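Local coordinates for protein trimethylamine-N-oxide reductase (Haemophilus influenzae, PDB 7L5I) that probably reduces N-oxides and S-oxides such as trimethylamine N-oxide at a molybdenum centre held by two pyranopterin guanine dinucleotides, at residues G399-I404 against N572-A577; N511-A516 against K590-N595; N581-P586 against L598-G603. All blocks are in the same frame, centred on the assembly; numbering follows the deposited sequence.

Contact 1 of 3, residues G399-I404 against N572-A577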
loop_
_atom_site.group_PDB
_atom_site.type_symbol
_atom_site.label_atom_id
_atom_site.label_comp_id
_atom_site.label_asym_id
_atom_site.label_seq_id
_atom_site.Cartn_x
_atom_site.Cartn_y
_atom_site.Cartn_z
ATOM N N GLY A 399 25.388 -2.677 -7.640
ATOM C CA GLY A 399 25.413 -2.485 -6.195
ATOM C C GLY A 399 24.180 -1.716 -5.784
ATOM O O GLY A 399 23.480 -1.131 -6.621
ATOM N N ILE A 400 23.886 -1.772 -4.491
ATOM C CA ILE A 400 22.705 -1.135 -3.922
ATOM C C ILE A 400 23.169 -0.063 -2.944
ATOM O O ILE A 400 24.012 -0.324 -2.071
ATOM C CB ILE A 400 21.797 -2.156 -3.213
ATOM C CG1 ILE A 400 21.320 -3.235 -4.199
ATOM C CG2 ILE A 400 20.616 -1.442 -2.578
ATOM C CD1 ILE A 400 20.644 -4.362 -3.520
ATOM N N ILE A 401 22.617 1.144 -3.090
ATOM C CA ILE A 401 22.990 2.241 -2.212
ATOM C C ILE A 401 22.472 1.999 -0.796
ATOM O O ILE A 401 21.481 1.296 -0.550
ATOM C CB ILE A 401 22.471 3.589 -2.748
ATOM C CG1 ILE A 401 20.939 3.595 -2.760
ATOM C CG2 ILE A 401 23.063 3.899 -4.115
ATOM C CD1 ILE A 401 20.358 4.931 -3.220
ATOM N N GLY A 402 23.157 2.624 0.163
ATOM C CA GLY A 402 22.713 2.632 1.536
ATOM C C GLY A 402 21.588 3.626 1.764
ATOM O O GLY A 402 21.171 4.368 0.864
ATOM N N SER A 403 21.101 3.643 3.004
ATOM C CA SER A 403 20.027 4.552 3.409
ATOM C C SER A 403 20.151 4.872 4.894
ATOM O O SER A 403 20.766 4.136 5.668
ATOM C CB SER A 403 18.646 3.950 3.086
ATOM O OG SER A 403 18.426 2.733 3.770
ATOM N N ILE A 404 19.564 5.995 5.292
ATOM C CA ILE A 404 19.599 6.377 6.695
ATOM C C ILE A 404 18.789 5.374 7.510
ATOM O O ILE A 404 17.826 4.787 7.023
ATOM C CB ILE A 404 19.070 7.814 6.857
ATOM C CG1 ILE A 404 19.366 8.347 8.250
ATOM C CG2 ILE A 404 17.592 7.878 6.617
ATOM C CD1 ILE A 404 20.635 8.996 8.342
ATOM N N ASN A 572 28.621 5.112 -1.798
ATOM C CA ASN A 572 29.817 4.283 -1.747
ATOM C C ASN A 572 29.507 2.848 -1.349
ATOM O O ASN A 572 30.267 1.942 -1.689
ATOM C CB ASN A 572 30.843 4.881 -0.797
ATOM C CG ASN A 572 31.641 5.996 -1.444
ATOM O OD1 ASN A 572 31.630 6.162 -2.660
ATOM N ND2 ASN A 572 32.366 6.744 -0.632
ATOM N N ALA A 573 28.414 2.605 -0.622
ATOM C CA ALA A 573 27.991 1.234 -0.393
ATOM C C ALA A 573 27.728 0.519 -1.718
ATOM O O ALA A 573 28.087 -0.649 -1.889
ATOM C CB ALA A 573 26.743 1.216 0.491
ATOM N N ALA A 574 27.081 1.201 -2.662
ATOM C CA ALA A 574 26.844 0.602 -3.968
ATOM C C ALA A 574 28.150 0.452 -4.737
ATOM O O ALA A 574 28.377 -0.575 -5.389
ATOM C CB ALA A 574 25.836 1.443 -4.762
ATOM N N PHE A 575 29.017 1.463 -4.654
ATOM C CA PHE A 575 30.294 1.448 -5.359
ATOM C C PHE A 575 31.116 0.222 -4.980
ATOM O O PHE A 575 31.627 -0.489 -5.856
ATOM C CB PHE A 575 31.034 2.756 -5.056
ATOM C CG PHE A 575 32.333 2.894 -5.795
ATOM C CD1 PHE A 575 33.471 2.291 -5.306
ATOM C CD2 PHE A 575 32.404 3.604 -6.981
ATOM C CE1 PHE A 575 34.676 2.390 -5.989
ATOM C CE2 PHE A 575 33.605 3.709 -7.670
ATOM C CZ PHE A 575 34.735 3.087 -7.177
ATOM N N SER A 576 31.226 -0.058 -3.674
ATOM C CA SER A 576 32.007 -1.194 -3.204
ATOM C C SER A 576 31.359 -2.518 -3.565
ATOM O O SER A 576 32.054 -3.469 -3.954
ATOM C CB SER A 576 32.185 -1.120 -1.686
ATOM O OG SER A 576 32.909 0.036 -1.328
ATOM N N ALA A 577 30.036 -2.618 -3.400
ATOM C CA ALA A 577 29.342 -3.840 -3.801
ATOM C C ALA A 577 29.443 -4.069 -5.300
ATOM O O ALA A 577 29.614 -5.208 -5.747
ATOM C CB ALA A 577 27.874 -3.799 -3.388
#
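The methyl of Ala574 sits squarely against the peptide link between Ile400 and Ile401: Ala574 CB is 3.6 Å from Ile401 N and equally close to the carbonyl carbon of Ile400. From the loop side the same methyl is met by a branch of Ile401, whose CG2 lies 3.8 Å from Ala574 CB. With chi1 of Ile401 at 64°, CG1 falls between the backbone N and the carbonyl carbon and CG2 beside the N, from where this branch reaches back to Ala574 although the side chain sets off away from the helix. The extended chi2 (177°) carries Ile401 CD1 off the other way. Ile400 also starts away from the helix and rests on Met521.

The loop runs extended along one face of helix 563-580, against its direction. It belongs to the molybdopterin oxidoreductase region, between strands 381-383 and 426-427, and is packed between that helix and strand 512-517, which Ile401 touches. Three alanines line the helix face. Ala573 and Ala577, one turn apart, flank the central methyl of Ala574. Ala573 CB reaches Gly402 N at 3.9 Å, while Ala577 CB meets Gly399 CA at 4.0 Å. Having no side chain, Gly399 can bring its CA to 3.6 Å from Ala574 O.

No hydrogen bond spans the two segments. Ile400 O comes within 3.5 Å of Ala574 N, but at a poor angle. Polar ties lie nearby: Gly402 bonds through its backbone to Phe570, one turn before Ala574, and Gly402 O accepts from Ser149 OG.

Contact 2 of 3, residues N511-A516 against K590-N595; sequences NDLTMA and KFWAEN
The six-membered ring of Trp592 lies with its edge against Asn511 and the backbone of Asp512, where strand 512-517 begins. This is a helix packed over a β-sheet, nearly square to the strand: the short axes make an angle of 94° and stay 11.6 Å apart, a gap bridged by Trp592 and Phe591 from the helix and Leu513 from the strand. Two oxygens meet the indole edge in its plane. Asp512 O lies 3.3 Å from Trp592 CZ3, and Asn511 OD1 is 3.4 Å from Trp592 CZ2, with the amide plane turned 79° from the ring. The main partner of Asn511 OD1, however, is Gln529 N, and Asn511 ND2 bonds Glu563. The Asp512 side chain, about 8 Å from a bound MGD, has its carboxylate gripped by Leu150 N and His151 N.

With its CG beside the backbone N (chi1 -63°), Leu513 slides past Phe591 in the opposite direction, CD2 ending 3.5 Å from Phe591 CE2; the same methyl touches Trp592 CZ3, 4.0 Å away. A water joins the polar ends: it donates to Asn511 OD1 at 2.6 Å and weakly accepts from Trp592 NE1 at 3.4 Å.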
loop_
_atom_site.group_PDB
_atom_site.type_symbol
_atom_site.label_atom_id
_atom_site.label_comp_id
_atom_site.label_asym_id
_atom_site.label_seq_id
_atom_site.Cartn_x
_atom_site.Cartn_y
_atom_site.Cartn_z
ATOM N N ASN A 511 18.493 17.507 -1.901
ATOM C CA ASN A 511 19.321 16.579 -2.668
ATOM C C ASN A 511 19.247 15.182 -2.057
ATOM O O ASN A 511 19.283 15.044 -0.832
ATOM C CB ASN A 511 20.794 17.003 -2.679
ATOM C CG ASN A 511 21.026 18.344 -3.332
ATOM O OD1 ASN A 511 20.859 18.487 -4.538
ATOM N ND2 ASN A 511 21.422 19.340 -2.536
ATOM N N ASP A 512 19.205 14.154 -2.900
ATOM C CA ASP A 512 19.037 12.783 -2.411
ATOM C C ASP A 512 19.438 11.785 -3.498
ATOM O O ASP A 512 19.918 12.152 -4.576
ATOM C CB ASP A 512 17.598 12.559 -1.950
ATOM C CG ASP A 512 17.494 11.633 -0.728
ATOM O OD1 ASP A 512 18.370 10.759 -0.531
ATOM O OD2 ASP A 512 16.489 11.776 0.014
ATOM N N LEU A 513 19.307 10.499 -3.162
ATOM C CA LEU A 513 19.580 9.386 -4.057
ATOM C C LEU A 513 18.490 8.349 -3.871
ATOM O O LEU A 513 17.941 8.210 -2.779
ATOM C CB LEU A 513 20.907 8.674 -3.741
ATOM C CG LEU A 513 22.209 9.446 -3.866
ATOM C CD1 LEU A 513 23.283 8.697 -3.111
ATOM C CD2 LEU A 513 22.529 9.570 -5.328
ATOM N N THR A 514 18.184 7.616 -4.940
ATOM C CA THR A 514 17.312 6.450 -4.860
ATOM C C THR A 514 17.741 5.448 -5.927
ATOM O O THR A 514 18.754 5.626 -6.611
ATOM C CB THR A 514 15.818 6.857 -4.963
ATOM O OG1 THR A 514 14.976 5.714 -4.652
ATOM C CG2 THR A 514 15.473 7.369 -6.354
ATOM N N MET A 515 17.024 4.327 -5.989
ATOM C CA MET A 515 17.292 3.285 -6.960
ATOM C C MET A 515 16.066 3.043 -7.825
ATOM O O MET A 515 14.924 3.236 -7.374
ATOM C CB MET A 515 17.611 1.916 -6.323
ATOM C CG MET A 515 18.601 1.859 -5.226
ATOM S SD MET A 515 20.270 1.666 -5.818
ATOM C CE MET A 515 20.338 0.340 -7.038
ATOM N N ALA A 516 16.315 2.579 -9.038
ATOM C CA ALA A 516 15.285 2.012 -9.891
ATOM C C ALA A 516 14.893 0.658 -9.334
ATOM O O ALA A 516 15.734 -0.239 -9.215
ATOM C CB ALA A 516 15.791 1.881 -11.320
ATOM N N LYS A 590 31.683 12.465 -9.562
ATOM C CA LYS A 590 31.425 12.409 -10.991
ATOM C C LYS A 590 29.983 12.036 -11.264
ATOM O O LYS A 590 29.305 12.668 -12.090
ATOM C CB LYS A 590 32.393 11.408 -11.632
ATOM C CG LYS A 590 32.318 11.278 -13.133
ATOM C CD LYS A 590 33.392 10.262 -13.598
ATOM C CE LYS A 590 34.064 10.647 -14.901
ATOM N NZ LYS A 590 35.451 10.078 -15.010
ATOM N N PHE A 591 29.467 11.030 -10.552
ATOM C CA PHE A 591 28.052 10.680 -10.702
ATOM C C PHE A 591 27.172 11.886 -10.434
ATOM O O PHE A 591 26.230 12.164 -11.189
ATOM C CB PHE A 591 27.697 9.524 -9.763
ATOM C CG PHE A 591 26.220 9.291 -9.610
ATOM C CD1 PHE A 591 25.506 8.515 -10.520
ATOM C CD2 PHE A 591 25.553 9.869 -8.559
ATOM C CE1 PHE A 591 24.127 8.338 -10.364
ATOM C CE2 PHE A 591 24.199 9.696 -8.390
ATOM C CZ PHE A 591 23.485 8.923 -9.294
ATOM N N TRP A 592 27.451 12.611 -9.350
ATOM C CA TRP A 592 26.569 13.703 -8.956
ATOM C C TRP A 592 26.609 14.831 -9.978
ATOM O O TRP A 592 25.568 15.405 -10.321
ATOM C CB TRP A 592 26.950 14.220 -7.564
ATOM C CG TRP A 592 25.892 15.103 -7.048
ATOM C CD1 TRP A 592 25.931 16.462 -6.952
ATOM C CD2 TRP A 592 24.569 14.706 -6.631
ATOM N NE1 TRP A 592 24.727 16.934 -6.485
ATOM C CE2 TRP A 592 23.881 15.877 -6.272
ATOM C CE3 TRP A 592 23.916 13.476 -6.520
ATOM C CZ2 TRP A 592 22.567 15.862 -5.818
ATOM C CZ3 TRP A 592 22.617 13.458 -6.066
ATOM C CH2 TRP A 592 21.951 14.641 -5.722
ATOM N N ALA A 593 27.807 15.135 -10.498
ATOM C CA ALA A 593 27.944 16.193 -11.501
ATOM C C ALA A 593 27.229 15.834 -12.787
ATOM O O ALA A 593 26.655 16.706 -13.453
ATOM C CB ALA A 593 29.426 16.449 -11.774
ATOM N N GLU A 594 27.300 14.567 -13.200
ATOM C CA GLU A 594 26.633 14.146 -14.426
ATOM C C GLU A 594 25.113 14.237 -14.317
ATOM O O GLU A 594 24.448 14.522 -15.314
ATOM C CB GLU A 594 27.096 12.729 -14.780
ATOM C CG GLU A 594 28.598 12.686 -15.135
ATOM C CD GLU A 594 29.154 11.315 -15.551
ATOM O OE1 GLU A 594 28.825 10.261 -14.936
ATOM O OE2 GLU A 594 29.966 11.313 -16.504
ATOM N N ASN A 595 24.557 14.036 -13.123
ATOM C CA ASN A 595 23.111 14.176 -12.863
ATOM C C ASN A 595 22.262 13.403 -13.875
ATOM O O ASN A 595 21.294 13.923 -14.434
ATOM C CB ASN A 595 22.712 15.656 -12.822
ATOM C CG ASN A 595 21.238 15.876 -12.487
ATOM O OD1 ASN A 595 20.546 16.682 -13.128
ATOM N ND2 ASN A 595 20.758 15.187 -11.463
HETATM O O HOH W 1 22.833 19.658 -5.822
#

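Contact 3 of 3, residues N581-P586 against L598-G603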
loop_
_atom_site.group_PDB
_atom_site.type_symbol
_atom_site.label_atom_id
_atom_site.label_comp_id
_atom_site.label_asym_id
_atom_site.label_seq_id
_atom_site.Cartn_x
_atom_site.Cartn_y
_atom_site.Cartn_z
ATOM N N ASN A 581 31.221 -7.204 -7.486
ATOM C CA ASN A 581 30.536 -7.860 -8.597
ATOM C C ASN A 581 31.204 -7.606 -9.947
ATOM O O ASN A 581 30.643 -7.983 -10.980
ATOM C CB ASN A 581 29.073 -7.401 -8.661
ATOM C CG ASN A 581 28.225 -8.007 -7.564
ATOM O OD1 ASN A 581 28.469 -9.133 -7.128
ATOM N ND2 ASN A 581 27.214 -7.260 -7.112
ATOM N N ARG A 582 32.379 -6.961 -9.959
ATOM C CA ARG A 582 33.151 -6.691 -11.178
ATOM C C ARG A 582 32.432 -5.711 -12.105
ATOM O O ARG A 582 32.461 -5.859 -13.334
ATOM C CB ARG A 582 33.507 -7.992 -11.919
ATOM C CG ARG A 582 34.161 -9.082 -11.057
ATOM C CD ARG A 582 35.119 -8.530 -9.998
ATOM N NE ARG A 582 36.400 -8.052 -10.533
ATOM C CZ ARG A 582 37.167 -7.127 -9.945
ATOM N NH1 ARG A 582 36.775 -6.543 -8.811
ATOM N NH2 ARG A 582 38.324 -6.770 -10.503
ATOM N N VAL A 583 31.803 -4.698 -11.514
ATOM C CA VAL A 583 31.119 -3.624 -12.238
ATOM C C VAL A 583 31.759 -2.303 -11.806
ATOM O O VAL A 583 31.761 -1.964 -10.613
ATOM C CB VAL A 583 29.606 -3.617 -11.961
ATOM C CG1 VAL A 583 28.947 -2.393 -12.570
ATOM C CG2 VAL A 583 28.953 -4.881 -12.498
ATOM N N ALA A 584 32.310 -1.582 -12.777
ATOM C CA ALA A 584 32.923 -0.285 -12.557
ATOM C C ALA A 584 31.841 0.777 -12.476
ATOM O O ALA A 584 30.942 0.815 -13.317
ATOM C CB ALA A 584 33.878 0.047 -13.694
ATOM N N MET A 585 31.922 1.622 -11.452
ATOM C CA MET A 585 31.049 2.769 -11.277
ATOM C C MET A 585 31.889 4.038 -11.179
ATOM O O MET A 585 33.045 3.988 -10.743
ATOM C CB MET A 585 30.201 2.643 -10.002
ATOM C CG MET A 585 29.053 1.656 -10.087
ATOM S SD MET A 585 28.260 1.477 -8.494
ATOM C CE MET A 585 27.322 3.003 -8.333
ATOM N N PRO A 586 31.351 5.185 -11.595
ATOM C CA PRO A 586 32.015 6.454 -11.281
ATOM C C PRO A 586 32.004 6.673 -9.783
ATOM O O PRO A 586 31.119 6.176 -9.082
ATOM C CB PRO A 586 31.149 7.491 -11.998
ATOM C CG PRO A 586 29.793 6.858 -12.075
ATOM C CD PRO A 586 30.053 5.380 -12.259
ATOM N N LEU A 598 22.387 6.187 -13.533
ATOM C CA LEU A 598 23.494 5.266 -13.775
ATOM C C LEU A 598 22.891 3.875 -13.831
ATOM O O LEU A 598 22.347 3.401 -12.833
ATOM C CB LEU A 598 24.536 5.349 -12.662
ATOM C CG LEU A 598 25.737 4.396 -12.734
ATOM C CD1 LEU A 598 26.564 4.788 -13.935
ATOM C CD2 LEU A 598 26.524 4.457 -11.466
ATOM N N SER A 599 22.983 3.218 -14.980
ATOM C CA SER A 599 22.283 1.958 -15.171
ATOM C C SER A 599 23.197 0.744 -15.179
ATOM O O SER A 599 24.337 0.801 -15.663
ATOM C CB SER A 599 21.466 2.019 -16.461
ATOM O OG SER A 599 20.377 2.905 -16.237
ATOM N N PHE A 600 22.674 -0.351 -14.639
ATOM C CA PHE A 600 23.296 -1.666 -14.607
ATOM C C PHE A 600 22.541 -2.584 -15.558
ATOM O O PHE A 600 21.432 -2.280 -15.986
ATOM C CB PHE A 600 23.245 -2.260 -13.202
ATOM C CG PHE A 600 23.871 -1.408 -12.140
ATOM C CD1 PHE A 600 25.221 -1.089 -12.185
ATOM C CD2 PHE A 600 23.124 -0.947 -11.080
ATOM C CE1 PHE A 600 25.797 -0.314 -11.201
ATOM C CE2 PHE A 600 23.698 -0.175 -10.098
ATOM C CZ PHE A 600 25.045 0.141 -10.160
ATOM N N GLU A 601 23.126 -3.747 -15.840
ATOM C CA GLU A 601 22.533 -4.721 -16.746
ATOM C C GLU A 601 22.288 -6.031 -16.012
ATOM O O GLU A 601 23.022 -6.383 -15.095
ATOM C CB GLU A 601 23.438 -4.987 -17.958
ATOM C CG GLU A 601 23.592 -3.817 -18.903
ATOM C CD GLU A 601 24.638 -4.083 -19.970
ATOM O OE1 GLU A 601 25.620 -4.806 -19.675
ATOM O OE2 GLU A 601 24.479 -3.578 -21.102
ATOM N N ALA A 602 21.238 -6.743 -16.420
ATOM C CA ALA A 602 20.966 -8.078 -15.895
ATOM C C ALA A 602 21.695 -9.134 -16.720
ATOM O O ALA A 602 21.687 -9.092 -17.951
ATOM C CB ALA A 602 19.473 -8.372 -15.928
ATOM N N GLY A 603 22.283 -10.099 -16.031
ATOM C CA GLY A 603 22.942 -11.212 -16.681
ATOM C C GLY A 603 22.014 -12.375 -16.980
ATOM O O GLY A 603 20.827 -12.393 -16.640
#
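Residues 583-586 run extended and antiparallel to 598-600, but too far off to pair as a sheet: the CA atoms of Val583 and Phe600 are 8.4 Å apart, and those of Met585 and Leu598 8.3 Å. The first segment leaves helix 563-580 through a Schellman motif, with Arg582 at positive phi as the C-prime residue. The second begins as an edge strand, 598-599, of a four-stranded mixed sheet.

Side chains bridge the space. Met585 reaches both Phe600 and Leu598, crossing Phe600 at about a right angle in a Met-aromatic contact. Its SD sits 5.1 Å from the centroid of the Phe600 ring and 85° off the normal, so the sulfur meets the ring at its edge; the closest ring atom is Phe600 CZ, 3.9 Å from SD. A bend at chi3 (75°) then turns Met585 CE toward Leu598, 3.5 Å from its CD2. Pro586 and Leu598 reach toward each other, Pro586 CD 3.7 Å from Leu598 CD2. At the other end Val583 CG1 comes obliquely to the Phe600 ring, 4.0 Å from CD1.

No hydrogen bond or charge pair crosses between the segments. Cohesion probably comes from burial of apolar surface and dispersion, helped a little by sulfur facing the ring's C-H edge, while polar ties run outward: Pro586 O to Tyr571 OH, and the backbones of Leu598 and Phe600 to Val524 and Met522.

Overall arrangement
All three contacts lie on the same side of the chain's centre, 26 to 30 Å from it. Centre to centre, contact 1 is about 12 Å from each of the others, and contacts 2 and 3 are about 15 Å apart. Along the chain contact 2 alternates with both neighbours, whereas contact 1 closes before contact 3 opens. Helix 563-580, loop 581-586, helix 588-594 and strand 598-599 follow in order, and helix 563-580 borders all three contacts. Strands 512-517 and 598-599 belong to one mixed sheet, with strand 523-527 between them. Met515 touches Gly399, Phe575 meets Pro586, and Phe591 packs on Leu598, so the contacts adjoin and together join both helices and their connecting loop to the sheet.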